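Local coordinates for protein putative mandelate racemase (PDB 3OZY) that is of unknown function but binds magnesium and m-xylarate and, as an enolase superfamily member, probably acts on an acid sugar by abstracting the proton beside a carboxylate, at residues 215-219 with 244-248; 340-344 with 363-369; 142-146 with 158-162; 32-36 with 375-380. The contacts are given in a common frame with arbitrary orientation. Where two conformers were deposited one is given. Numbering follows the deposited sequence.

Interactions 1 and 3 lie in the modified TIM barrel of the enolase superfamily; interaction 2 joins the loops after its last parallel strand, 328-331, against N-terminal strand 32-42; interaction 4 ties the C-terminal tail to that strand. Along the chain interaction 4 opens first and closes last, enclosing interaction 3, then interaction 1, then interaction 2 in series. Interactions 3 and 1 involve the helical layer of the barrel, with centres about 22 Å apart. Interaction 1 lies across the chain's centre from interactions 2 and 4, about 42 and 38 Å away, centre to centre. Interactions 2 and 4, with centres about 18 Å apart, touch: Leu341 CD2 packs 3.5 Å from Met35 SD. The tail thus runs back over the N-terminal sheet.

Interaction 1 of 4, residues 215-219 with 244-248; sequences LRILD and QGTPV
The outer helical layer of a beta/alpha barrel provides this contact: helix 208-220, through residues 215-219, packs against the turn 244-248 that leads from helix 235-242 into strand 249-252. Residues 215-219 are regular helix, Asp219 N bonding to Leu215 O at 2.9 Å. In the turn, Gly245 takes phi/psi of 68/30 just after the helix, a positive phi that favours glycine; Thr246 is extended (-85/165), Pro247 is at -76/1, and Val248 turns back toward beta values. An ST turn fixes this bend, Thr246 (chi1 p) OG1 accepting from Val248 N at 3.0 Å. The closest CA pair is Asp219 with Val248, 6.1 Å. Leu215 (t, p) and Val248 form the centre of the contact: Leu215 CD1 lies 3.8 Å from both Val248 CB and Thr246 OG1, and Leu215 CD2 4.1 Å from Gln244 CG. Val248 (chi1 t) sends CG2 to 3.7 Å from Asp219 CA and 4.2 Å from Leu218 CB; Leu218 and Val248 also both meet Phe226 of strand 225-227. At the margin Asp219 OD2 is 3.5 Å from Thr246 CG2 and OD1 3.6 Å from Pro247 CD. With no hydrogen bond between the segments, cohesion comes mainly from van der Waals contact centred on Leu215 and Val248.

Interaction 2 of 4, residues 340-344 with 363-369; sequences RLASY and FEIDWDF
Asp366 N donates to Leu341 O (2.9 Å, nearly linear) and Ser343 N to Glu364 O (3.1 Å), enclosing a single antiparallel bridge in which Ala342 and Ile365 form the non-hydrogen-bonded pair, CA to CA 4.5 Å. A third bond carries the pairing onward: Glu364 N donates to Ser343 OG (3.0 Å), which the p rotamer of Ser343 puts in place. The short bridge links the loop after strand 328-331 to the residues just ahead of helix 367-372. Asp366, chi1 t, is the N-cap of that helix; its OD1 accepts from Phe369 N at 3.0 Å and, weakly, from Asp368 N at 3.0 Å, as a short acidic side chain at this position can. Its OD2 takes a bond from a water at 2.6 Å, and the same water donates to Arg340 O at 2.7 Å. On the side of the bridge facing helix 309-321 lies an apolar layer. Ala342 CB, small enough for close approach, sits 3.5 Å from Phe363 CD1 (chi1 p), and Tyr344 CB 3.6 Å from Phe363 CD2. Leu341 (t, p) packs CG 4.2 Å from Ile365 CD1 and CD1 3.9 Å from Phe369 CD2. The Phe369 ring, chi1 t, turns one face to Arg340 O and Leu341 N, with Arg340 O 3.5 Å from Phe369 CG.

Interaction 3 of 4, residues 142-146 with 158-162; sequences YASSI and ELAGW
Residues 142-146 form an extended strand end and 158-162 a turn and more of regular helix, running nearly antiparallel: the short axes make an angle of 165° and approach to 9.6 Å. Ala143 CA lies 6.7 Å from Trp162 CA, and Ile146 CA 7.0 Å from Glu158 CA. The peptide between Ser144 and Ser145 is cis, an unusual kink near the strand's end. Ala143 and Ile146 direct their CA-to-CB bonds at the helix. Ala143, with only a methyl, lets the indole come close: CB is 3.9 Å from Trp162 CG and 4.3 Å from the centroid of the five-membered ring, an off-centre CH-pi contact. Ile146 (m, t) fills the other end, its CD1 3.8 Å from Leu159 CB and its CG1 4.5 Å from Trp162 CD1 at the ring edge. One turn apart, Glu158 (t, t) and Trp162 (chi1 m) join their polar ends, Trp162 NE1 donating to Glu158 OE2 at 3.0 Å. A water then donates to that OE2 (2.7 Å) and to Ser145 O (2.8 Å), connecting the carboxylate to the strand. Met188 of helix 178-192 closes over Ile146 and Leu159. Strand 139-146, helix 152-164 and strand 169-173 make a beta-alpha-beta crossover of the TIM barrel, and Ser145, at the C-terminal end of its strand, has its side chain about 7 Å from a bound magnesium ion.

Interaction 4 of 4, residues 32-36 with 375-380; sequences NRQMI and WKGEPA
Three hydrogen bonds, all donated by residues of 32-36, hold the tail segment 375-380 to that segment. Asn32 N donates to Ala380 O (3.1 Å) and Asn32 ND2 (chi1 m) to Pro379 O (2.8 Å), so one asparagine serves two successive carbonyls; the Asn32 and Ala380 CA atoms are 4.6 Å apart. Ala380 CA also approaches Asn32 O at 3.4 Å in a CA-H...O contact. Gln34 (m, t) reaches further, NE2 donating to Glu378 O (2.9 Å) and also to Ser14 OG. Glu378 O accepts a second bond from Trp375 NE1 (2.9 Å), and Glu378 OE1 takes Lys376 N (2.8 Å), which closes the turn through Gly377, whose phi/psi of 95/3 calls for glycine. Gln34 NE2 and Trp375 CD1 lie 3.6 Å apart. The tail runs along the N-terminal sheet: Trp375 bonds through its backbone to Ala12 of strand 5-16, while its side chain packs on Leu58 and Ala59 of helix 58-73 and on Arg63 of the second subunit.

Interaction 1 of 4, residues 215-219 with 244-248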
loop_
_atom_site.group_PDB
_atom_site.type_symbol
_atom_site.label_atom_id
_atom_site.label_comp_id
_atom_site.label_asym_id
_atom_site.label_seq_id
_atom_site.Cartn_x
_atom_site.Cartn_y
_atom_site.Cartn_z
ATOM N N LEU A 215 -8.439 7.834 -26.480
ATOM C CA LEU A 215 -9.544 8.702 -26.055
ATOM C C LEU A 215 -10.297 9.291 -27.258
ATOM O O LEU A 215 -11.531 9.417 -27.240
ATOM C CB LEU A 215 -9.031 9.813 -25.132
ATOM C CG LEU A 215 -10.066 10.821 -24.637
ATOM C CD1 LEU A 215 -11.197 10.138 -23.850
ATOM C CD2 LEU A 215 -9.376 11.881 -23.776
ATOM N N ARG A 216 -9.574 9.642 -28.315
ATOM C CA ARG A 216 -10.227 10.153 -29.527
ATOM C C ARG A 216 -11.219 9.137 -30.094
ATOM O O ARG A 216 -12.320 9.491 -30.519
ATOM C CB ARG A 216 -9.186 10.511 -30.593
ATOM C CG ARG A 216 -8.384 11.758 -30.261
ATOM C CD ARG A 216 -7.188 11.880 -31.183
ATOM N NE ARG A 216 -6.508 13.155 -30.997
ATOM C CZ ARG A 216 -5.429 13.523 -31.678
ATOM N NH1 ARG A 216 -4.883 12.705 -32.569
ATOM N NH2 ARG A 216 -4.881 14.705 -31.452
ATOM N N ILE A 217 -10.798 7.872 -30.116
ATOM C CA ILE A 217 -11.636 6.761 -30.564
ATOM C C ILE A 217 -12.851 6.617 -29.657
ATOM O O ILE A 217 -13.988 6.495 -30.125
ATOM C CB ILE A 217 -10.856 5.425 -30.541
ATOM C CG1 ILE A 217 -9.623 5.504 -31.449
ATOM C CG2 ILE A 217 -11.768 4.257 -30.932
ATOM C CD1 ILE A 217 -9.953 5.760 -32.901
ATOM N N LEU A 218 -12.608 6.627 -28.349
ATOM C CA LEU A 218 -13.687 6.453 -27.369
ATOM C C LEU A 218 -14.727 7.556 -27.527
ATOM O O LEU A 218 -15.933 7.333 -27.399
ATOM C CB LEU A 218 -13.157 6.445 -25.934
ATOM C CG LEU A 218 -11.973 5.516 -25.654
ATOM C CD1 LEU A 218 -11.716 5.494 -24.146
ATOM C CD2 LEU A 218 -12.176 4.113 -26.191
ATOM N N ASP A 219 -14.251 8.763 -27.805
ATOM C CA ASP A 219 -15.129 9.908 -28.018
ATOM C C ASP A 219 -15.993 9.669 -29.269
ATOM O O ASP A 219 -17.215 9.791 -29.226
ATOM C CB ASP A 219 -14.237 11.152 -28.140
ATOM C CG ASP A 219 -15.004 12.458 -28.145
ATOM O OD1 ASP A 219 -16.242 12.464 -28.044
ATOM O OD2 ASP A 219 -14.328 13.500 -28.257
ATOM N N GLN A 244 -8.924 17.233 -21.988
ATOM C CA GLN A 244 -9.313 17.255 -23.393
ATOM C C GLN A 244 -10.777 17.654 -23.563
ATOM O O GLN A 244 -11.208 17.969 -24.669
ATOM C CB GLN A 244 -9.021 15.913 -24.077
ATOM C CG GLN A 244 -7.550 15.492 -23.974
ATOM C CD GLN A 244 -6.583 16.606 -24.360
ATOM O OE1 GLN A 244 -6.635 17.123 -25.476
ATOM N NE2 GLN A 244 -5.697 16.980 -23.438
ATOM N N GLY A 245 -11.532 17.640 -22.469
ATOM C CA GLY A 245 -12.900 18.134 -22.478
ATOM C C GLY A 245 -13.880 17.301 -23.282
ATOM O O GLY A 245 -14.856 17.826 -23.814
ATOM N N THR A 246 -13.644 15.999 -23.374
ATOM C CA THR A 246 -14.575 15.145 -24.101
ATOM C C THR A 246 -15.720 14.716 -23.195
ATOM O O THR A 246 -15.644 14.859 -21.978
ATOM C CB THR A 246 -13.902 13.860 -24.632
ATOM O OG1 THR A 246 -13.714 12.929 -23.557
ATOM C CG2 THR A 246 -12.570 14.156 -25.336
ATOM N N PRO A 247 -16.798 14.193 -23.787
ATOM C CA PRO A 247 -17.882 13.645 -22.963
ATOM C C PRO A 247 -17.557 12.280 -22.357
ATOM O O PRO A 247 -18.414 11.718 -21.674
ATOM C CB PRO A 247 -19.051 13.524 -23.953
ATOM C CG PRO A 247 -18.702 14.482 -25.074
ATOM C CD PRO A 247 -17.209 14.376 -25.187
ATOM N N VAL A 248 -16.357 11.758 -22.604
ATOM C CA VAL A 248 -15.964 10.469 -22.036
ATOM C C VAL A 248 -15.395 10.688 -20.638
ATOM O O VAL A 248 -14.452 11.464 -20.461
ATOM C CB VAL A 248 -14.888 9.767 -22.906
ATOM C CG1 VAL A 248 -14.553 8.390 -22.345
ATOM C CG2 VAL A 248 -15.340 9.638 -24.358
#

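Interaction 2 of 4, residues 340-344 with 363-369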
loop_
_atom_site.group_PDB
_atom_site.type_symbol
_atom_site.label_atom_id
_atom_site.label_comp_id
_atom_site.label_asym_id
_atom_site.label_seq_id
_atom_site.Cartn_x
_atom_site.Cartn_y
_atom_site.Cartn_z
ATOM N N ARG A 340 -22.901 -19.530 -6.381
ATOM C CA ARG A 340 -23.117 -20.643 -5.452
ATOM C C ARG A 340 -22.762 -20.368 -3.992
ATOM O O ARG A 340 -23.030 -21.190 -3.112
ATOM C CB ARG A 340 -22.370 -21.884 -5.950
ATOM C CG ARG A 340 -22.970 -22.477 -7.218
ATOM C CD ARG A 340 -22.032 -23.479 -7.882
ATOM N NE ARG A 340 -21.703 -24.593 -6.999
ATOM C CZ ARG A 340 -20.727 -25.465 -7.229
ATOM N NH1 ARG A 340 -19.979 -25.355 -8.319
ATOM N NH2 ARG A 340 -20.494 -26.445 -6.365
ATOM N N LEU A 341 -22.160 -19.215 -3.723
ATOM C CA LEU A 341 -21.778 -18.882 -2.358
ATOM C C LEU A 341 -22.973 -18.466 -1.512
ATOM O O LEU A 341 -23.049 -18.801 -0.326
ATOM C CB LEU A 341 -20.732 -17.763 -2.357
ATOM C CG LEU A 341 -20.279 -17.283 -0.980
ATOM C CD1 LEU A 341 -19.636 -18.412 -0.188
ATOM C CD2 LEU A 341 -19.318 -16.111 -1.122
ATOM N N ALA A 342 -23.897 -17.727 -2.113
ATOM C CA ALA A 342 -25.013 -17.163 -1.363
ATOM C C ALA A 342 -26.327 -17.207 -2.129
ATOM O O ALA A 342 -26.351 -17.422 -3.336
ATOM C CB ALA A 342 -24.695 -15.731 -0.952
ATOM N N SER A 343 -27.413 -16.970 -1.404
ATOM C CA SER A 343 -28.763 -17.060 -1.944
ATOM C C SER A 343 -29.149 -15.892 -2.853
ATOM O O SER A 343 -30.187 -15.936 -3.509
ATOM C CB SER A 343 -29.764 -17.168 -0.793
ATOM O OG SER A 343 -29.592 -16.096 0.127
ATOM N N TYR A 344 -28.322 -14.852 -2.890
ATOM C CA TYR A 344 -28.610 -13.679 -3.717
ATOM C C TYR A 344 -28.031 -13.826 -5.125
ATOM O O TYR A 344 -26.826 -14.031 -5.279
ATOM C CB TYR A 344 -28.076 -12.412 -3.049
ATOM C CG TYR A 344 -28.269 -11.168 -3.880
ATOM C CD1 TYR A 344 -29.538 -10.639 -4.094
ATOM C CD2 TYR A 344 -27.185 -10.525 -4.459
ATOM C CE1 TYR A 344 -29.715 -9.500 -4.863
ATOM C CE2 TYR A 344 -27.352 -9.390 -5.220
ATOM C CZ TYR A 344 -28.613 -8.881 -5.423
ATOM O OH TYR A 344 -28.775 -7.750 -6.185
ATOM N N PHE A 363 -28.551 -11.728 2.645
ATOM C CA PHE A 363 -28.693 -13.074 2.092
ATOM C C PHE A 363 -28.059 -14.095 3.021
ATOM O O PHE A 363 -27.404 -13.736 3.993
ATOM C CB PHE A 363 -28.038 -13.167 0.714
ATOM C CG PHE A 363 -26.644 -12.620 0.675
ATOM C CD1 PHE A 363 -25.617 -13.240 1.372
ATOM C CD2 PHE A 363 -26.361 -11.472 -0.041
ATOM C CE1 PHE A 363 -24.338 -12.734 1.346
ATOM C CE2 PHE A 363 -25.081 -10.960 -0.069
ATOM C CZ PHE A 363 -24.068 -11.589 0.626
ATOM N N GLU A 364 -28.242 -15.371 2.692
ATOM C CA GLU A 364 -27.658 -16.462 3.460
ATOM C C GLU A 364 -26.446 -17.065 2.752
ATOM O O GLU A 364 -26.462 -17.265 1.537
ATOM C CB GLU A 364 -28.704 -17.554 3.701
ATOM C CG GLU A 364 -29.922 -17.097 4.490
ATOM C CD GLU A 364 -29.602 -16.804 5.946
ATOM O OE1 GLU A 364 -28.419 -16.902 6.335
ATOM O OE2 GLU A 364 -30.538 -16.476 6.705
ATOM N N ILE A 365 -25.400 -17.349 3.525
ATOM C CA ILE A 365 -24.229 -18.063 3.018
ATOM C C ILE A 365 -24.501 -19.567 2.990
ATOM O O ILE A 365 -25.061 -20.121 3.942
ATOM C CB ILE A 365 -22.992 -17.827 3.912
ATOM C CG1 ILE A 365 -22.551 -16.358 3.879
ATOM C CG2 ILE A 365 -21.847 -18.754 3.505
ATOM C CD1 ILE A 365 -22.050 -15.891 2.532
ATOM N N ASP A 366 -24.095 -20.228 1.910
ATOM C CA ASP A 366 -24.153 -21.691 1.849
ATOM C C ASP A 366 -22.871 -22.220 2.475
ATOM O O ASP A 366 -21.829 -22.295 1.820
ATOM C CB ASP A 366 -24.287 -22.178 0.404
ATOM C CG ASP A 366 -24.405 -23.696 0.294
ATOM O OD1 ASP A 366 -24.017 -24.411 1.241
ATOM O OD2 ASP A 366 -24.870 -24.172 -0.760
ATOM N N TRP A 367 -22.949 -22.585 3.749
ATOM C CA TRP A 367 -21.762 -23.011 4.479
ATOM C C TRP A 367 -21.245 -24.377 4.025
ATOM O O TRP A 367 -20.075 -24.694 4.220
ATOM C CB TRP A 367 -22.000 -22.949 5.990
ATOM C CG TRP A 367 -22.121 -21.526 6.484
ATOM C CD1 TRP A 367 -23.273 -20.846 6.756
ATOM C CD2 TRP A 367 -21.046 -20.610 6.737
ATOM N NE1 TRP A 367 -22.982 -19.568 7.174
ATOM C CE2 TRP A 367 -21.623 -19.398 7.169
ATOM C CE3 TRP A 367 -19.653 -20.697 6.638
ATOM C CZ2 TRP A 367 -20.857 -18.285 7.509
ATOM C CZ3 TRP A 367 -18.892 -19.591 6.980
ATOM C CH2 TRP A 367 -19.498 -18.402 7.412
ATOM N N ASP A 368 -22.105 -25.170 3.394
ATOM C CA ASP A 368 -21.645 -26.420 2.802
ATOM C C ASP A 368 -20.742 -26.115 1.606
ATOM O O ASP A 368 -19.696 -26.742 1.427
ATOM C CB ASP A 368 -22.827 -27.303 2.388
ATOM C CG ASP A 368 -23.641 -27.785 3.577
ATOM O OD1 ASP A 368 -23.064 -27.947 4.671
ATOM O OD2 ASP A 368 -24.857 -28.005 3.412
ATOM N N PHE A 369 -21.143 -25.143 0.790
ATOM C CA PHE A 369 -20.302 -24.708 -0.316
ATOM C C PHE A 369 -18.955 -24.204 0.216
ATOM O O PHE A 369 -17.903 -24.575 -0.295
ATOM C CB PHE A 369 -21.007 -23.635 -1.153
ATOM C CG PHE A 369 -20.131 -23.018 -2.202
ATOM C CD1 PHE A 369 -20.068 -23.554 -3.475
ATOM C CD2 PHE A 369 -19.352 -21.908 -1.904
ATOM C CE1 PHE A 369 -19.250 -22.993 -4.437
ATOM C CE2 PHE A 369 -18.524 -21.347 -2.866
ATOM C CZ PHE A 369 -18.479 -21.888 -4.130
HETATM O O HOH W 1 -24.318 -23.549 -3.261
#

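Interaction 3 of 4, residues 142-146 with 158-162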
loop_
_atom_site.group_PDB
_atom_site.type_symbol
_atom_site.label_atom_id
_atom_site.label_comp_id
_atom_site.label_asym_id
_atom_site.label_seq_id
_atom_site.Cartn_x
_atom_site.Cartn_y
_atom_site.Cartn_z
ATOM N N TYR A 142 -24.164 -2.873 -15.360
ATOM C CA TYR A 142 -23.458 -3.133 -16.596
ATOM C C TYR A 142 -22.762 -4.476 -16.527
ATOM O O TYR A 142 -22.336 -4.912 -15.457
ATOM C CB TYR A 142 -22.471 -2.016 -16.941
ATOM C CG TYR A 142 -21.181 -1.919 -16.135
ATOM C CD1 TYR A 142 -20.058 -2.672 -16.481
ATOM C CD2 TYR A 142 -21.055 -1.002 -15.088
ATOM C CE1 TYR A 142 -18.857 -2.538 -15.790
ATOM C CE2 TYR A 142 -19.864 -0.872 -14.383
ATOM C CZ TYR A 142 -18.769 -1.637 -14.738
ATOM O OH TYR A 142 -17.559 -1.512 -14.065
ATOM N N ALA A 143 -22.634 -5.117 -17.685
ATOM C CA ALA A 143 -22.011 -6.429 -17.781
ATOM C C ALA A 143 -20.499 -6.263 -17.803
ATOM O O ALA A 143 -19.951 -5.623 -18.705
ATOM C CB ALA A 143 -22.492 -7.150 -19.047
ATOM N N SER A 144 -19.835 -6.858 -16.818
ATOM C CA SER A 144 -18.399 -6.723 -16.660
ATOM C C SER A 144 -17.734 -8.093 -16.836
ATOM O O SER A 144 -17.959 -8.969 -16.005
ATOM C CB SER A 144 -18.123 -6.184 -15.251
ATOM O OG SER A 144 -16.742 -5.965 -15.045
ATOM N N SER A 145 -16.944 -8.329 -17.891
ATOM C CA SER A 145 -16.682 -7.455 -19.035
ATOM C C SER A 145 -16.451 -8.366 -20.237
ATOM O O SER A 145 -16.368 -9.584 -20.092
ATOM C CB SER A 145 -15.390 -6.657 -18.833
ATOM O OG SER A 145 -15.517 -5.685 -17.809
ATOM N N ILE A 146 -16.334 -7.756 -21.408
ATOM C CA ILE A 146 -15.867 -8.404 -22.632
ATOM C C ILE A 146 -14.347 -8.261 -22.609
ATOM O O ILE A 146 -13.829 -7.140 -22.518
ATOM C CB ILE A 146 -16.469 -7.708 -23.861
ATOM C CG1 ILE A 146 -17.995 -7.830 -23.816
ATOM C CG2 ILE A 146 -15.895 -8.291 -25.151
ATOM C CD1 ILE A 146 -18.733 -6.934 -24.792
ATOM N N GLU A 158 -20.632 -10.721 -28.469
ATOM C CA GLU A 158 -20.727 -10.857 -27.024
ATOM C C GLU A 158 -21.531 -9.704 -26.418
ATOM O O GLU A 158 -22.369 -9.923 -25.539
ATOM C CB GLU A 158 -19.359 -10.993 -26.352
ATOM C CG GLU A 158 -19.544 -11.269 -24.875
ATOM C CD GLU A 158 -18.286 -11.630 -24.120
ATOM O OE1 GLU A 158 -17.216 -11.831 -24.741
ATOM O OE2 GLU A 158 -18.405 -11.719 -22.871
ATOM N N LEU A 159 -21.300 -8.482 -26.898
ATOM C CA LEU A 159 -22.077 -7.344 -26.415
ATOM C C LEU A 159 -23.562 -7.545 -26.667
ATOM O O LEU A 159 -24.390 -7.359 -25.769
ATOM C CB LEU A 159 -21.612 -6.042 -27.066
ATOM C CG LEU A 159 -22.400 -4.799 -26.653
ATOM C CD1 LEU A 159 -22.319 -4.585 -25.141
ATOM C CD2 LEU A 159 -21.891 -3.573 -27.406
ATOM N N ALA A 160 -23.905 -7.923 -27.895
ATOM C CA ALA A 160 -25.302 -8.164 -28.240
ATOM C C ALA A 160 -25.922 -9.233 -27.340
ATOM O O ALA A 160 -27.076 -9.114 -26.942
ATOM C CB ALA A 160 -25.437 -8.551 -29.711
ATOM N N GLY A 161 -25.144 -10.261 -27.007
ATOM C CA GLY A 161 -25.593 -11.294 -26.087
ATOM C C GLY A 161 -25.943 -10.760 -24.701
ATOM O O GLY A 161 -26.980 -11.109 -24.136
ATOM N N TRP A 162 -25.084 -9.910 -24.135
ATOM C CA TRP A 162 -25.372 -9.348 -22.809
ATOM C C TRP A 162 -26.573 -8.401 -22.844
ATOM O O TRP A 162 -27.378 -8.364 -21.909
ATOM C CB TRP A 162 -24.125 -8.680 -22.186
ATOM C CG TRP A 162 -23.059 -9.679 -21.901
ATOM C CD1 TRP A 162 -21.794 -9.700 -22.410
ATOM C CD2 TRP A 162 -23.185 -10.850 -21.087
ATOM N NE1 TRP A 162 -21.116 -10.805 -21.947
ATOM C CE2 TRP A 162 -21.953 -11.531 -21.142
ATOM C CE3 TRP A 162 -24.223 -11.391 -20.316
ATOM C CZ2 TRP A 162 -21.725 -12.722 -20.450
ATOM C CZ3 TRP A 162 -23.993 -12.575 -19.631
ATOM C CH2 TRP A 162 -22.757 -13.225 -19.704
HETATM O O HOH W 2 -16.493 -12.219 -21.004
#

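Interaction 4 of 4, residues 32-36 with 375-380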
loop_
_atom_site.group_PDB
_atom_site.type_symbol
_atom_site.label_atom_id
_atom_site.label_comp_id
_atom_site.label_asym_id
_atom_site.label_seq_id
_atom_site.Cartn_x
_atom_site.Cartn_y
_atom_site.Cartn_z
ATOM N N ASN A 32 -8.151 -19.126 -11.128
ATOM C CA ASN A 32 -9.156 -19.601 -10.181
ATOM C C ASN A 32 -9.789 -18.393 -9.530
ATOM O O ASN A 32 -9.073 -17.457 -9.184
ATOM C CB ASN A 32 -8.535 -20.495 -9.099
ATOM C CG ASN A 32 -7.958 -21.772 -9.665
ATOM O OD1 ASN A 32 -8.683 -22.755 -9.881
ATOM N ND2 ASN A 32 -6.652 -21.773 -9.914
ATOM N N ARG A 33 -11.111 -18.384 -9.387
ATOM C CA ARG A 33 -11.770 -17.292 -8.682
ATOM C C ARG A 33 -11.730 -17.572 -7.184
ATOM O O ARG A 33 -12.255 -18.581 -6.702
ATOM C CB ARG A 33 -13.201 -17.074 -9.190
ATOM C CG ARG A 33 -13.296 -16.719 -10.694
ATOM C CD ARG A 33 -12.373 -15.544 -11.107
ATOM N NE ARG A 33 -12.723 -14.299 -10.421
ATOM C CZ ARG A 33 -13.642 -13.438 -10.840
ATOM N NH1 ARG A 33 -14.314 -13.642 -11.967
ATOM N NH2 ARG A 33 -13.884 -12.347 -10.127
ATOM N N GLN A 34 -11.073 -16.681 -6.454
ATOM C CA GLN A 34 -10.804 -16.897 -5.042
ATOM C C GLN A 34 -11.343 -15.756 -4.198
ATOM O O GLN A 34 -11.667 -14.678 -4.708
ATOM C CB GLN A 34 -9.295 -17.025 -4.815
ATOM C CG GLN A 34 -8.655 -18.118 -5.668
ATOM C CD GLN A 34 -7.206 -18.405 -5.309
ATOM O OE1 GLN A 34 -6.468 -17.535 -4.836
ATOM N NE2 GLN A 34 -6.785 -19.637 -5.549
ATOM N N MET A 35 -11.415 -16.000 -2.894
ATOM C CA MET A 35 -11.782 -14.959 -1.943
ATOM C C MET A 35 -11.427 -15.400 -0.543
ATOM O O MET A 35 -11.173 -16.583 -0.282
ATOM C CB MET A 35 -13.288 -14.681 -1.985
ATOM C CG MET A 35 -14.136 -15.819 -1.411
ATOM S SD MET A 35 -15.912 -15.511 -1.479
ATOM C CE MET A 35 -16.051 -14.189 -0.276
ATOM N N ILE A 36 -11.390 -14.422 0.352
ATOM C CA ILE A 36 -11.508 -14.676 1.777
ATOM C C ILE A 36 -12.933 -14.357 2.198
ATOM O O ILE A 36 -13.444 -13.275 1.910
ATOM C CB ILE A 36 -10.576 -13.755 2.588
ATOM C CG1 ILE A 36 -9.116 -14.160 2.412
ATOM C CG2 ILE A 36 -10.971 -13.761 4.067
ATOM C CD1 ILE A 36 -8.746 -15.478 3.084
ATOM N N TRP A 375 -9.279 -23.358 0.070
ATOM C CA TRP A 375 -8.090 -23.130 -0.731
ATOM C C TRP A 375 -7.015 -24.164 -0.422
ATOM O O TRP A 375 -6.788 -24.508 0.740
ATOM C CB TRP A 375 -7.579 -21.726 -0.419
ATOM C CG TRP A 375 -6.330 -21.268 -1.108
ATOM C CD1 TRP A 375 -6.072 -21.241 -2.450
ATOM C CD2 TRP A 375 -5.197 -20.668 -0.469
ATOM N NE1 TRP A 375 -4.832 -20.688 -2.681
ATOM C CE2 TRP A 375 -4.274 -20.333 -1.478
ATOM C CE3 TRP A 375 -4.867 -20.404 0.867
ATOM C CZ2 TRP A 375 -3.042 -19.736 -1.196
ATOM C CZ3 TRP A 375 -3.648 -19.813 1.148
ATOM C CH2 TRP A 375 -2.750 -19.485 0.123
ATOM N N LYS A 376 -6.358 -24.655 -1.467
ATOM C CA LYS A 376 -5.274 -25.623 -1.306
ATOM C C LYS A 376 -3.972 -25.141 -1.947
ATOM O O LYS A 376 -3.130 -25.942 -2.355
ATOM C CB LYS A 376 -5.680 -26.995 -1.861
ATOM C CG LYS A 376 -6.865 -27.616 -1.142
ATOM C CD LYS A 376 -7.233 -28.967 -1.737
ATOM C CE LYS A 376 -8.488 -29.526 -1.084
ATOM N NZ LYS A 376 -8.388 -29.522 0.404
ATOM N N GLY A 377 -3.813 -23.826 -2.042
ATOM C CA GLY A 377 -2.600 -23.243 -2.591
ATOM C C GLY A 377 -2.660 -22.889 -4.072
ATOM O O GLY A 377 -1.664 -22.441 -4.634
ATOM N N GLU A 378 -3.818 -23.083 -4.703
ATOM C CA GLU A 378 -4.000 -22.719 -6.109
ATOM C C GLU A 378 -3.755 -21.222 -6.318
ATOM O O GLU A 378 -4.036 -20.409 -5.428
ATOM C CB GLU A 378 -5.417 -23.055 -6.575
ATOM C CG GLU A 378 -5.808 -24.521 -6.423
ATOM C CD GLU A 378 -6.576 -24.808 -5.139
ATOM O OE1 GLU A 378 -6.444 -24.042 -4.157
ATOM O OE2 GLU A 378 -7.315 -25.814 -5.112
ATOM N N PRO A 379 -3.236 -20.848 -7.493
ATOM C CA PRO A 379 -3.075 -19.426 -7.812
ATOM C C PRO A 379 -4.395 -18.829 -8.303
ATOM O O PRO A 379 -5.228 -19.551 -8.854
ATOM C CB PRO A 379 -2.060 -19.457 -8.950
ATOM C CG PRO A 379 -2.396 -20.731 -9.677
ATOM C CD PRO A 379 -2.741 -21.715 -8.580
ATOM N N ALA A 380 -4.596 -17.528 -8.116
ATOM C CA ALA A 380 -5.810 -16.884 -8.615
ATOM C C ALA A 380 -5.659 -16.368 -10.045
ATOM O O ALA A 380 -6.599 -16.433 -10.841
ATOM C CB ALA A 380 -6.234 -15.729 -7.695
#